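Local structure of 2-methyl-aconitate isomerase (Shewanella oneidensis, 5K87) at residues I151-I156 / Q180-N185; T226-A231 / T339-A344; D305-V310 / E351-G356; V364-V369 / I378-S383. The protein catalyses the interconversion of 2-methyl-trans-aconitate and 2-methyl-cis-aconitate in the 2-methylcitrate cycle, through which propionate is broken down. The protein carries 1 engineered substitution. All coordinates share one frame; numbering follows the deposited sequence. Where two conformers were deposited one is given.

Overall arrangement
All four contacts involve strands, and three of them are strand pairings. Strand 179-184 of contact 1 lies beside strand 374-391 of contact 4, whose partner, strand 360-371, pairs in turn with strand 352-357 of contact 3. Contact 2 adjoins contact 3 where Val-341 packs on Leu-308. Contacts 2 and 3 are buried; contacts 1 and 4 are partly buried, with polar side chains on their more exposed parts. Their chemistry differs accordingly: contact 1 adds a histidine-carboxylate bond to its ladder, contact 2 relies on a ring face and a water, contact 3 extends a parallel pairing with an aspartate, and contact 4 combines antiparallel backbone bonds with a bulge.

Contact 1. Residues I151-I156 / Q180-N185; sequences IAHVPI and QIEFMN
His-153 and Glu-182 make the side-chain hydrogen bond of this antiparallel strand pair, NE2 to OE1 at 2.8 Å. The imidazole N-H reaches the oxygen from above the carboxylate plane, and the two flat groups are turned 56° apart. Both ends of this link have second partners: ND1 bonds Thr-138 OG1, which helps fix the ring's rotation, while OE2 forms a salt bridge with Lys-379, likely to favour a charged carboxylate. Ile-151 CG2 lies against one ring face, near its rim.

The backbone ladder runs alongside. Ile-151 and Glu-182 form a hydrogen-bonded pair, each N giving to the other's O at 2.8 Å, and His-153 N bonds Gln-180 O at 2.9 Å. Just beyond, a water bridges His-153 O and Gln-180 N. Packing is lighter: Ile-151 CG1 meets Met-184 CG at 4.2 Å, and on the opposite face Ala-152 CB touches CD1 of one Ile-181 conformer.

Strand 148-157 is bordered by strand 135-143 on its far side, and strand 179-184 by strand 374-391. Ile-181 and Val-154 turn to helix 113-122, whereas His-153 and Glu-182 occupy the other face.

Contact 2. Residues T226-A231 / T339-A344; sequences TIFINA and TLVNLA
Phe-228 sends its side chain from strand 225-230 against Val-341 of the short helix 340-344. Its CB starts 4.1 Å from Val-341 CG2, and CG, anti to the carbonyl carbon (chi1 -68°), comes to 3.5 Å from the same methyl. CD1, CD2, CE1, CE2 and CZ all stay within 4.0 Å of CG2, because the methyl sits over the middle of the ring, 12° off its normal, in a CH-pi contact. The opposite face carries Thr-226 CG2 near the rim. An alanine in place of Phe-228 would take away the ring between Val-341 and Thr-226, and would probably open a gap between strand and helix.

Leu-340 CD1 lies 3.7 Å from Phe-228 O and equally far from Asn-230 OD1, the leucine and asparagine side chains crossing at about a right angle. A water gives hydrogen bonds to Asn-230 OD1, at 2.7 Å, and to Leu-340 O.

Ile-330 of helix 324-334 also touches Phe-228, whose side chain is about 8 Å from those of substrate-binding Lys-283 and of Met-323, the inferred proton donor/acceptor. With no direct hydrogen bond between the segments, ring-face and methyl packing hold the helix to the strand, and the water adds a polar bridge.

Contact 3. Residues D305-V310 / E351-G356; sequences DVDLLV and EAVRFG
Asp-307 has CG anti to its own carbonyl carbon (chi1 -63°), and a further turn of the carboxylate (chi2 -66°) puts OD2 2.9 Å from Arg-354 N. The oxygen uses its anti lone pair and the bond is nearly straight. Leu-308 has CG between its backbone N and carbonyl carbon (chi1 75°), and its CD2 lies 3.6 Å from Phe-355 CB and 4.0 Å from Val-353 CB.

Asp-307 also gives its own N-H to Arg-354 O at 2.7 Å, so one residue grips both the N-H and the carbonyl of Arg-354. Farther along, parallel pairing takes over: Gly-356 N bonds Leu-308 O, and Val-310 N bonds Gly-356 O, flanking Leu-309. A CB on Gly-356 would press tightly on Leu-309 CD2. Val-310 CG2 rests on Phe-355 CB at 4.0 Å. Arg-354 CD passes 3.2 Å from Asp-305 O, but the guanidinium bonds Thr-361 through NH1.

An alanine in place of Asp-307 would remove the carboxylate that accepts from Arg-354 N, and this N-H would probably lose its mate, leaving the two chains less firmly joined. The aspartate thus acts as a backbone-like acceptor ahead of the parallel pairing at Leu-309 and Gly-356: its OD2 lies 6.6 Å from Arg-354 NE, too far for a salt bridge, while Val-310, Val-353 and Phe-355 pack toward helix 324-334 and Leu-308 toward helix 340-344.

Contact 4. Residues V364-V369 / I378-S383; sequences VGAQAV and IKAIMS
Gly-365 and Ile-381 form a hydrogen-bonded pair of this antiparallel hairpin, Gly-365 N giving to Ile-381 O at 2.9 Å and Ile-381 N to Gly-365 O at 2.7 Å. Gln-367 continues the backbone bonding with two different residues: its N-H goes to Lys-379 O at 3.0 Å, nearly straight, while its O accepts from Ile-378 N at 2.9 Å. One residue thus faces two, a beta bulge, and Ile-378 adopts the helix-like backbone angles (-70°, -43°) expected of its first position. Short CA-H...O contacts fill the intervals, among them Ala-380 CA to Gly-365 O at 3.1 Å.

Among side chains, Gln-367 has CG anti to its backbone N (chi1 -178°) and runs on extended. Its amide crosses Ile-378 obliquely, NE2 lying 3.3 Å from CD1 and OE1 beside CB and CG2. Val-369 CG1 meets the same CD1 at 4.0 Å. Ala-366 and Ala-380 face each other as a non-hydrogen-bonded pair on the side covered by helix 324-334, where Val-364 CG2 approaches Met-382 CE at 4.3 Å.

Lys-379 contributes its alkyl chain near Gln-367 OE1, while its NZ forms a salt bridge with Glu-182. Backbone bonds therefore carry the polar chemistry between these strands, and Ala-366 and Ala-380 present a low surface on the side of helix 324-334, which begins at the substrate-binding Gly-324.

Contact 1. Residues I151-I156 / Q180-N185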
loop_
_atom_site.group_PDB
_atom_site.type_symbol
_atom_site.label_atom_id
_atom_site.label_comp_id
_atom_site.label_asym_id
_atom_site.label_seq_id
_atom_site.Cartn_x
_atom_site.Cartn_y
_atom_site.Cartn_z
ATOM N N ILE A 151 -11.707 -1.622 26.171
ATOM C CA ILE A 151 -10.688 -2.287 26.971
ATOM C C ILE A 151 -9.814 -3.155 26.070
ATOM O O ILE A 151 -10.327 -3.866 25.201
ATOM C CB ILE A 151 -11.339 -3.192 28.029
ATOM C CG1 ILE A 151 -12.364 -2.415 28.865
ATOM C CG2 ILE A 151 -10.287 -3.846 28.896
ATOM C CD1 ILE A 151 -11.783 -1.277 29.669
ATOM N N ALA A 152 -8.497 -3.096 26.262
ATOM C CA ALA A 152 -7.597 -4.009 25.566
ATOM C C ALA A 152 -6.797 -4.803 26.585
ATOM O O ALA A 152 -6.126 -4.218 27.432
ATOM C CB ALA A 152 -6.666 -3.248 24.648
ATOM N N HIS A 153 -6.886 -6.126 26.521
ATOM C CA HIS A 153 -6.140 -6.994 27.426
ATOM C C HIS A 153 -4.843 -7.379 26.742
ATOM O O HIS A 153 -4.807 -8.294 25.926
ATOM C CB HIS A 153 -6.960 -8.233 27.795
ATOM C CG HIS A 153 -8.275 -7.912 28.431
ATOM N ND1 HIS A 153 -8.390 -7.526 29.748
ATOM C CD2 HIS A 153 -9.529 -7.915 27.926
ATOM C CE1 HIS A 153 -9.665 -7.313 30.030
ATOM N NE2 HIS A 153 -10.374 -7.537 28.941
ATOM N N VAL A 154 -3.780 -6.655 27.069
ATOM C CA VAL A 154 -2.513 -6.817 26.367
ATOM C C VAL A 154 -1.568 -7.708 27.162
ATOM O O VAL A 154 -1.293 -7.425 28.323
ATOM C CB VAL A 154 -1.849 -5.458 26.112
ATOM C CG1 VAL A 154 -0.556 -5.628 25.322
ATOM C CG2 VAL A 154 -2.821 -4.515 25.397
ATOM N N PRO A 155 -1.064 -8.776 26.538
ATOM C CA PRO A 155 -0.140 -9.656 27.263
ATOM C C PRO A 155 1.221 -9.004 27.474
ATOM O O PRO A 155 1.723 -8.274 26.604
ATOM C CB PRO A 155 -0.027 -10.874 26.350
ATOM C CG PRO A 155 -0.298 -10.335 24.971
ATOM C CD PRO A 155 -1.329 -9.250 25.167
ATOM N N ILE A 156 1.814 -9.282 28.632
ATOM C CA ILE A 156 3.087 -8.709 29.055
ATOM C C ILE A 156 4.093 -9.815 29.376
ATOM O O ILE A 156 3.755 -10.788 30.056
ATOM C CB ILE A 156 2.914 -7.862 30.333
ATOM C CG1 ILE A 156 1.842 -6.777 30.142
ATOM C CG2 ILE A 156 4.243 -7.250 30.756
ATOM C CD1 ILE A 156 2.193 -5.700 29.117
ATOM N N GLN A 180 -7.387 -9.572 23.407
ATOM C CA GLN A 180 -8.830 -9.487 23.534
ATOM C C GLN A 180 -9.259 -8.043 23.769
ATOM O O GLN A 180 -8.679 -7.328 24.598
ATOM C CB GLN A 180 -9.299 -10.427 24.648
ATOM C CG GLN A 180 -8.894 -11.871 24.367
ATOM C CD GLN A 180 -9.306 -12.844 25.444
ATOM O OE1 GLN A 180 -9.642 -12.448 26.560
ATOM N NE2 GLN A 180 -9.278 -14.133 25.115
ATOM N N ILE A 181 -10.279 -7.626 23.019
ATOM C CA ILE A 181 -10.800 -6.265 23.077
ATOM C C ILE A 181 -12.248 -6.272 23.543
ATOM O O ILE A 181 -12.994 -7.192 23.216
ATOM C CB ILE A 181 -10.755 -5.604 21.686
ATOM C CG1 ILE A 181 -9.364 -5.741 21.077
ATOM C CG2 ILE A 181 -11.164 -4.140 21.770
ATOM C CD1 ILE A 181 -8.299 -5.061 21.874
ATOM N N GLU A 182 -12.646 -5.256 24.306
ATOM C CA GLU A 182 -14.030 -5.157 24.763
ATOM C C GLU A 182 -14.551 -3.743 24.595
ATOM O O GLU A 182 -14.049 -2.806 25.233
ATOM C CB GLU A 182 -14.137 -5.525 26.238
ATOM C CG GLU A 182 -13.536 -6.870 26.571
ATOM C CD GLU A 182 -13.632 -7.200 28.035
ATOM O OE1 GLU A 182 -13.049 -8.222 28.447
ATOM O OE2 GLU A 182 -14.300 -6.440 28.769
ATOM N N PHE A 183 -15.585 -3.606 23.773
ATOM C CA PHE A 183 -16.207 -2.325 23.505
ATOM C C PHE A 183 -17.362 -2.184 24.480
ATOM O O PHE A 183 -18.411 -2.828 24.313
ATOM C CB PHE A 183 -16.720 -2.287 22.066
ATOM C CG PHE A 183 -15.627 -2.392 21.025
ATOM C CD1 PHE A 183 -15.023 -3.612 20.742
ATOM C CD2 PHE A 183 -15.224 -1.274 20.311
ATOM C CE1 PHE A 183 -14.026 -3.704 19.766
ATOM C CE2 PHE A 183 -14.226 -1.358 19.344
ATOM C CZ PHE A 183 -13.630 -2.571 19.070
ATOM N N MET A 184 -17.177 -1.365 25.510
ATOM C CA MET A 184 -18.192 -1.220 26.552
ATOM C C MET A 184 -19.337 -0.329 26.091
ATOM O O MET A 184 -19.121 0.687 25.425
ATOM C CB MET A 184 -17.569 -0.622 27.811
ATOM C CG MET A 184 -16.382 -1.396 28.350
ATOM S SD MET A 184 -16.710 -3.137 28.691
ATOM C CE MET A 184 -17.974 -3.008 29.953
ATOM N N ASN A 185 -20.561 -0.719 26.453
ATOM C CA ASN A 185 -21.755 0.096 26.204
ATOM C C ASN A 185 -21.761 0.718 24.802
ATOM O O ASN A 185 -21.804 1.941 24.660
ATOM C CB ASN A 185 -21.864 1.183 27.283
ATOM C CG ASN A 185 -23.136 2.006 27.172
ATOM O OD1 ASN A 185 -24.198 1.491 26.821
ATOM N ND2 ASN A 185 -23.029 3.301 27.464
HETATM O O HOH W 1 -5.797 -10.816 25.490
#

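Contact 2. Residues T226-A231 / T339-A344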
loop_
_atom_site.group_PDB
_atom_site.type_symbol
_atom_site.label_atom_id
_atom_site.label_comp_id
_atom_site.label_asym_id
_atom_site.label_seq_id
_atom_site.Cartn_x
_atom_site.Cartn_y
_atom_site.Cartn_z
ATOM N N THR A 226 -24.147 2.285 11.198
ATOM C CA THR A 226 -24.083 1.316 10.116
ATOM C C THR A 226 -25.467 1.038 9.546
ATOM O O THR A 226 -26.444 0.888 10.296
ATOM C CB THR A 226 -23.459 -0.021 10.601
ATOM O OG1 THR A 226 -22.178 0.238 11.189
ATOM C CG2 THR A 226 -23.276 -0.979 9.440
ATOM N N ILE A 227 -25.541 0.974 8.223
ATOM C CA ILE A 227 -26.740 0.590 7.502
ATOM C C ILE A 227 -26.514 -0.818 6.987
ATOM O O ILE A 227 -25.580 -1.045 6.218
ATOM C CB ILE A 227 -26.948 1.499 6.284
ATOM C CG1 ILE A 227 -27.010 2.966 6.700
ATOM C CG2 ILE A 227 -28.194 1.093 5.530
ATOM C CD1 ILE A 227 -26.515 3.927 5.629
ATOM N N PHE A 228 -27.359 -1.760 7.406
ATOM C CA PHE A 228 -27.316 -3.126 6.906
ATOM C C PHE A 228 -28.486 -3.382 5.959
ATOM O O PHE A 228 -29.636 -3.108 6.301
ATOM C CB PHE A 228 -27.439 -4.126 8.060
ATOM C CG PHE A 228 -26.259 -4.154 8.985
ATOM C CD1 PHE A 228 -25.085 -4.792 8.612
ATOM C CD2 PHE A 228 -26.334 -3.580 10.240
ATOM C CE1 PHE A 228 -24.001 -4.843 9.467
ATOM C CE2 PHE A 228 -25.256 -3.622 11.100
ATOM C CZ PHE A 228 -24.088 -4.256 10.714
ATOM N N ILE A 229 -28.201 -3.913 4.780
ATOM C CA ILE A 229 -29.261 -4.299 3.860
ATOM C C ILE A 229 -29.059 -5.756 3.464
ATOM O O ILE A 229 -27.981 -6.311 3.656
ATOM C CB ILE A 229 -29.290 -3.373 2.632
ATOM C CG1 ILE A 229 -27.904 -3.302 1.992
ATOM C CG2 ILE A 229 -29.759 -1.972 3.035
ATOM C CD1 ILE A 229 -27.753 -2.161 1.004
ATOM N N ASN A 230 -30.103 -6.395 2.956
ATOM C CA ASN A 230 -29.998 -7.779 2.531
ATOM C C ASN A 230 -29.283 -7.882 1.189
ATOM O O ASN A 230 -29.628 -7.171 0.239
ATOM C CB ASN A 230 -31.370 -8.434 2.425
ATOM C CG ASN A 230 -32.002 -8.687 3.779
ATOM O OD1 ASN A 230 -31.310 -8.896 4.776
ATOM N ND2 ASN A 230 -33.331 -8.665 3.821
ATOM N N ALA A 231 -28.297 -8.772 1.108
ATOM C CA ALA A 231 -27.544 -8.979 -0.123
ATOM C C ALA A 231 -28.467 -9.196 -1.328
ATOM O O ALA A 231 -28.247 -8.628 -2.403
ATOM C CB ALA A 231 -26.597 -10.157 0.030
ATOM N N THR A 339 -33.540 -7.746 13.961
ATOM C CA THR A 339 -32.755 -6.948 13.010
ATOM C C THR A 339 -32.437 -7.803 11.793
ATOM O O THR A 339 -32.506 -9.029 11.853
ATOM C CB THR A 339 -31.424 -6.437 13.598
ATOM O OG1 THR A 339 -30.543 -7.541 13.815
ATOM C CG2 THR A 339 -31.640 -5.663 14.890
ATOM N N LEU A 340 -32.082 -7.168 10.680
ATOM C CA LEU A 340 -31.722 -7.923 9.489
ATOM C C LEU A 340 -30.507 -8.814 9.732
ATOM O O LEU A 340 -30.389 -9.886 9.151
ATOM C CB LEU A 340 -31.452 -6.991 8.308
ATOM C CG LEU A 340 -32.653 -6.246 7.732
ATOM C CD1 LEU A 340 -32.287 -5.658 6.380
ATOM C CD2 LEU A 340 -33.866 -7.158 7.614
ATOM N N VAL A 341 -29.593 -8.352 10.581
ATOM C CA VAL A 341 -28.406 -9.125 10.908
ATOM C C VAL A 341 -28.809 -10.366 11.708
ATOM O O VAL A 341 -28.394 -11.481 11.417
ATOM C CB VAL A 341 -27.409 -8.271 11.715
ATOM C CG1 VAL A 341 -26.196 -9.089 12.111
ATOM C CG2 VAL A 341 -26.991 -7.023 10.918
ATOM N N ASN A 342 -29.641 -10.148 12.718
ATOM C CA ASN A 342 -30.178 -11.236 13.523
ATOM C C ASN A 342 -30.907 -12.266 12.660
ATOM O O ASN A 342 -30.720 -13.469 12.822
ATOM C CB ASN A 342 -31.106 -10.669 14.582
ATOM C CG ASN A 342 -31.809 -11.748 15.365
ATOM O OD1 ASN A 342 -32.964 -12.073 15.084
ATOM N ND2 ASN A 342 -31.120 -12.321 16.343
ATOM N N LEU A 343 -31.705 -11.788 11.717
ATOM C CA LEU A 343 -32.490 -12.686 10.881
ATOM C C LEU A 343 -31.609 -13.487 9.926
ATOM O O LEU A 343 -31.858 -14.667 9.687
ATOM C CB LEU A 343 -33.564 -11.912 10.121
ATOM C CG LEU A 343 -34.670 -11.314 10.996
ATOM C CD1 LEU A 343 -35.633 -10.510 10.144
ATOM C CD2 LEU A 343 -35.415 -12.397 11.767
ATOM N N ALA A 344 -30.565 -12.854 9.390
ATOM C CA ALA A 344 -29.622 -13.560 8.533
ATOM C C ALA A 344 -28.951 -14.684 9.312
ATOM O O ALA A 344 -28.570 -15.708 8.742
ATOM C CB ALA A 344 -28.577 -12.596 7.964
HETATM O O HOH W 2 -31.816 -10.550 6.856
#

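Contact 3. Residues D305-V310 / E351-G356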
loop_
_atom_site.group_PDB
_atom_site.type_symbol
_atom_site.label_atom_id
_atom_site.label_comp_id
_atom_site.label_asym_id
_atom_site.label_seq_id
_atom_site.Cartn_x
_atom_site.Cartn_y
_atom_site.Cartn_z
ATOM N N ASP A 305 -19.303 -23.109 9.012
ATOM C CA ASP A 305 -18.312 -22.379 9.800
ATOM C C ASP A 305 -18.844 -21.047 10.326
ATOM O O ASP A 305 -18.249 -20.460 11.229
ATOM C CB ASP A 305 -17.049 -22.094 8.982
ATOM C CG ASP A 305 -16.285 -23.350 8.601
ATOM O OD1 ASP A 305 -16.487 -24.406 9.240
ATOM O OD2 ASP A 305 -15.464 -23.264 7.661
ATOM N N VAL A 306 -19.946 -20.562 9.758
ATOM C CA VAL A 306 -20.416 -19.217 10.065
ATOM C C VAL A 306 -21.901 -19.176 10.377
ATOM O O VAL A 306 -22.661 -20.070 9.990
ATOM C CB VAL A 306 -20.127 -18.235 8.900
ATOM C CG1 VAL A 306 -18.628 -18.083 8.689
ATOM C CG2 VAL A 306 -20.826 -18.698 7.630
ATOM N N ASP A 307 -22.305 -18.127 11.080
ATOM C CA ASP A 307 -23.707 -17.876 11.377
ATOM C C ASP A 307 -24.366 -16.996 10.318
ATOM O O ASP A 307 -25.589 -17.000 10.175
ATOM C CB ASP A 307 -23.845 -17.223 12.752
ATOM C CG ASP A 307 -23.355 -18.116 13.862
ATOM O OD1 ASP A 307 -23.986 -19.173 14.088
ATOM O OD2 ASP A 307 -22.349 -17.774 14.511
ATOM N N LEU A 308 -23.562 -16.221 9.593
ATOM C CA LEU A 308 -24.065 -15.350 8.527
ATOM C C LEU A 308 -22.883 -14.821 7.723
ATOM O O LEU A 308 -21.727 -15.006 8.108
ATOM C CB LEU A 308 -24.891 -14.178 9.087
ATOM C CG LEU A 308 -24.116 -13.041 9.760
ATOM C CD1 LEU A 308 -24.992 -11.806 9.842
ATOM C CD2 LEU A 308 -23.625 -13.419 11.152
ATOM N N LEU A 309 -23.185 -14.178 6.602
ATOM C CA LEU A 309 -22.190 -13.489 5.787
ATOM C C LEU A 309 -22.413 -11.996 5.905
ATOM O O LEU A 309 -23.555 -11.528 5.882
ATOM C CB LEU A 309 -22.357 -13.880 4.326
ATOM C CG LEU A 309 -22.269 -15.377 4.056
ATOM C CD1 LEU A 309 -22.367 -15.628 2.567
ATOM C CD2 LEU A 309 -20.998 -15.979 4.627
ATOM N N VAL A 310 -21.322 -11.239 6.033
ATOM C CA VAL A 310 -21.406 -9.786 5.987
ATOM C C VAL A 310 -20.267 -9.225 5.157
ATOM O O VAL A 310 -19.105 -9.598 5.345
ATOM C CB VAL A 310 -21.351 -9.131 7.388
ATOM C CG1 VAL A 310 -21.663 -7.640 7.271
ATOM C CG2 VAL A 310 -22.319 -9.803 8.369
ATOM N N GLU A 351 -25.732 -14.655 21.806
ATOM C CA GLU A 351 -24.656 -14.040 22.577
ATOM C C GLU A 351 -23.392 -13.805 21.759
ATOM O O GLU A 351 -22.504 -13.072 22.190
ATOM C CB GLU A 351 -24.353 -14.831 23.855
ATOM C CG GLU A 351 -23.894 -16.256 23.651
ATOM C CD GLU A 351 -23.802 -17.010 24.966
ATOM O OE1 GLU A 351 -24.384 -16.534 25.965
ATOM O OE2 GLU A 351 -23.148 -18.073 25.005
ATOM N N ALA A 352 -23.316 -14.413 20.584
ATOM C CA ALA A 352 -22.184 -14.195 19.693
ATOM C C ALA A 352 -22.553 -14.673 18.310
ATOM O O ALA A 352 -23.473 -15.487 18.153
ATOM C CB ALA A 352 -20.954 -14.949 20.182
ATOM N N VAL A 353 -21.845 -14.167 17.307
ATOM C CA VAL A 353 -21.911 -14.711 15.960
ATOM C C VAL A 353 -20.527 -14.754 15.358
ATOM O O VAL A 353 -19.671 -13.905 15.654
ATOM C CB VAL A 353 -22.828 -13.897 15.005
ATOM C CG1 VAL A 353 -24.304 -14.131 15.326
ATOM C CG2 VAL A 353 -22.461 -12.405 15.006
ATOM N N ARG A 354 -20.305 -15.747 14.512
ATOM C CA ARG A 354 -19.148 -15.764 13.643
ATOM C C ARG A 354 -19.662 -15.447 12.260
ATOM O O ARG A 354 -20.536 -16.148 11.739
ATOM C CB ARG A 354 -18.466 -17.134 13.651
ATOM C CG ARG A 354 -17.178 -17.161 12.845
ATOM C CD ARG A 354 -16.446 -18.494 12.967
ATOM N NE ARG A 354 -15.802 -18.650 14.267
ATOM C CZ ARG A 354 -14.634 -18.103 14.589
ATOM N NH1 ARG A 354 -13.980 -17.358 13.704
ATOM N NH2 ARG A 354 -14.119 -18.298 15.797
ATOM N N PHE A 355 -19.144 -14.387 11.657
ATOM C CA PHE A 355 -19.590 -14.029 10.324
ATOM C C PHE A 355 -18.472 -14.207 9.305
ATOM O O PHE A 355 -17.279 -14.121 9.636
ATOM C CB PHE A 355 -20.182 -12.613 10.285
ATOM C CG PHE A 355 -19.203 -11.524 10.649
ATOM C CD1 PHE A 355 -18.398 -10.936 9.678
ATOM C CD2 PHE A 355 -19.090 -11.082 11.956
ATOM C CE1 PHE A 355 -17.498 -9.926 10.014
ATOM C CE2 PHE A 355 -18.192 -10.076 12.295
ATOM C CZ PHE A 355 -17.391 -9.496 11.322
ATOM N N GLY A 356 -18.867 -14.463 8.067
ATOM C CA GLY A 356 -17.926 -14.577 6.977
ATOM C C GLY A 356 -17.808 -13.279 6.205
ATOM O O GLY A 356 -18.799 -12.741 5.713
#

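Contact 4. Residues V364-V369 / I378-S383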
loop_
_atom_site.group_PDB
_atom_site.type_symbol
_atom_site.label_atom_id
_atom_site.label_comp_id
_atom_site.label_asym_id
_atom_site.label_seq_id
_atom_site.Cartn_x
_atom_site.Cartn_y
_atom_site.Cartn_z
ATOM N N VAL A 364 -17.617 -12.325 16.976
ATOM C CA VAL A 364 -17.868 -11.195 17.852
ATOM C C VAL A 364 -18.995 -11.573 18.804
ATOM O O VAL A 364 -19.996 -12.168 18.391
ATOM C CB VAL A 364 -18.211 -9.911 17.045
ATOM C CG1 VAL A 364 -19.351 -10.163 16.044
ATOM C CG2 VAL A 364 -18.538 -8.765 17.979
ATOM N N GLY A 365 -18.816 -11.271 20.079
ATOM C CA GLY A 365 -19.854 -11.529 21.062
ATOM C C GLY A 365 -20.443 -10.224 21.542
ATOM O O GLY A 365 -19.715 -9.264 21.751
ATOM N N ALA A 366 -21.761 -10.167 21.702
ATOM C CA ALA A 366 -22.402 -8.979 22.254
ATOM C C ALA A 366 -23.436 -9.394 23.277
ATOM O O ALA A 366 -24.300 -10.234 23.003
ATOM C CB ALA A 366 -23.042 -8.146 21.167
ATOM N N GLN A 367 -23.335 -8.795 24.458
ATOM C CA GLN A 367 -24.173 -9.152 25.595
ATOM C C GLN A 367 -25.390 -8.231 25.689
ATOM O O GLN A 367 -25.288 -7.105 26.184
ATOM C CB GLN A 367 -23.340 -9.077 26.873
ATOM C CG GLN A 367 -24.070 -9.471 28.143
ATOM C CD GLN A 367 -23.204 -9.296 29.378
ATOM O OE1 GLN A 367 -22.041 -8.897 29.286
ATOM N NE2 GLN A 367 -23.768 -9.599 30.543
ATOM N N ALA A 368 -26.528 -8.710 25.189
ATOM C CA ALA A 368 -27.780 -7.955 25.226
ATOM C C ALA A 368 -28.679 -8.453 26.345
ATOM O O ALA A 368 -28.967 -9.647 26.438
ATOM C CB ALA A 368 -28.509 -8.053 23.903
ATOM N N VAL A 369 -29.112 -7.529 27.194
ATOM C CA VAL A 369 -29.998 -7.867 28.298
ATOM C C VAL A 369 -31.151 -6.877 28.315
ATOM O O VAL A 369 -30.992 -5.703 27.983
ATOM C CB VAL A 369 -29.263 -7.872 29.670
ATOM C CG1 VAL A 369 -27.946 -8.627 29.580
ATOM C CG2 VAL A 369 -29.032 -6.468 30.188
ATOM N N ILE A 378 -24.403 -4.470 26.999
ATOM C CA ILE A 378 -23.395 -4.179 27.999
ATOM C C ILE A 378 -22.008 -4.011 27.378
ATOM O O ILE A 378 -21.252 -3.109 27.750
ATOM C CB ILE A 378 -23.371 -5.296 29.056
ATOM C CG1 ILE A 378 -24.705 -5.327 29.810
ATOM C CG2 ILE A 378 -22.209 -5.110 30.018
ATOM C CD1 ILE A 378 -24.829 -6.460 30.801
ATOM N N LYS A 379 -21.684 -4.889 26.439
ATOM C CA LYS A 379 -20.379 -4.866 25.797
ATOM C C LYS A 379 -20.400 -5.742 24.564
ATOM O O LYS A 379 -21.251 -6.633 24.423
ATOM C CB LYS A 379 -19.284 -5.348 26.752
ATOM C CG LYS A 379 -19.419 -6.806 27.144
ATOM C CD LYS A 379 -18.166 -7.330 27.841
ATOM C CE LYS A 379 -18.022 -6.773 29.244
ATOM N NZ LYS A 379 -16.861 -7.384 29.964
ATOM N N ALA A 380 -19.465 -5.467 23.664
ATOM C CA ALA A 380 -19.178 -6.340 22.539
ATOM C C ALA A 380 -17.706 -6.710 22.602
ATOM O O ALA A 380 -16.859 -5.871 22.927
ATOM C CB ALA A 380 -19.497 -5.656 21.233
ATOM N N ILE A 381 -17.394 -7.964 22.310
ATOM C CA ILE A 381 -16.027 -8.448 22.461
ATOM C C ILE A 381 -15.541 -9.163 21.215
ATOM O O ILE A 381 -16.325 -9.769 20.476
ATOM C CB ILE A 381 -15.898 -9.399 23.668
ATOM C CG1 ILE A 381 -16.615 -10.715 23.399
ATOM C CG2 ILE A 381 -16.450 -8.751 24.932
ATOM C CD1 ILE A 381 -16.337 -11.777 24.436
ATOM N N MET A 382 -14.240 -9.057 20.960
ATOM C CA MET A 382 -13.611 -9.818 19.897
ATOM C C MET A 382 -12.123 -9.900 20.209
ATOM O O MET A 382 -11.622 -9.177 21.064
ATOM C CB MET A 382 -13.841 -9.148 18.540
ATOM C CG MET A 382 -13.131 -7.815 18.405
ATOM S SD MET A 382 -13.459 -6.917 16.875
ATOM C CE MET A 382 -15.124 -6.359 17.191
ATOM N N SER A 383 -11.428 -10.783 19.514
ATOM C CA SER A 383 -9.982 -10.870 19.640
ATOM C C SER A 383 -9.308 -10.357 18.386
ATOM O O SER A 383 -9.758 -10.620 17.267
ATOM C CB SER A 383 -9.560 -12.304 19.907
ATOM O OG SER A 383 -9.983 -12.693 21.203
#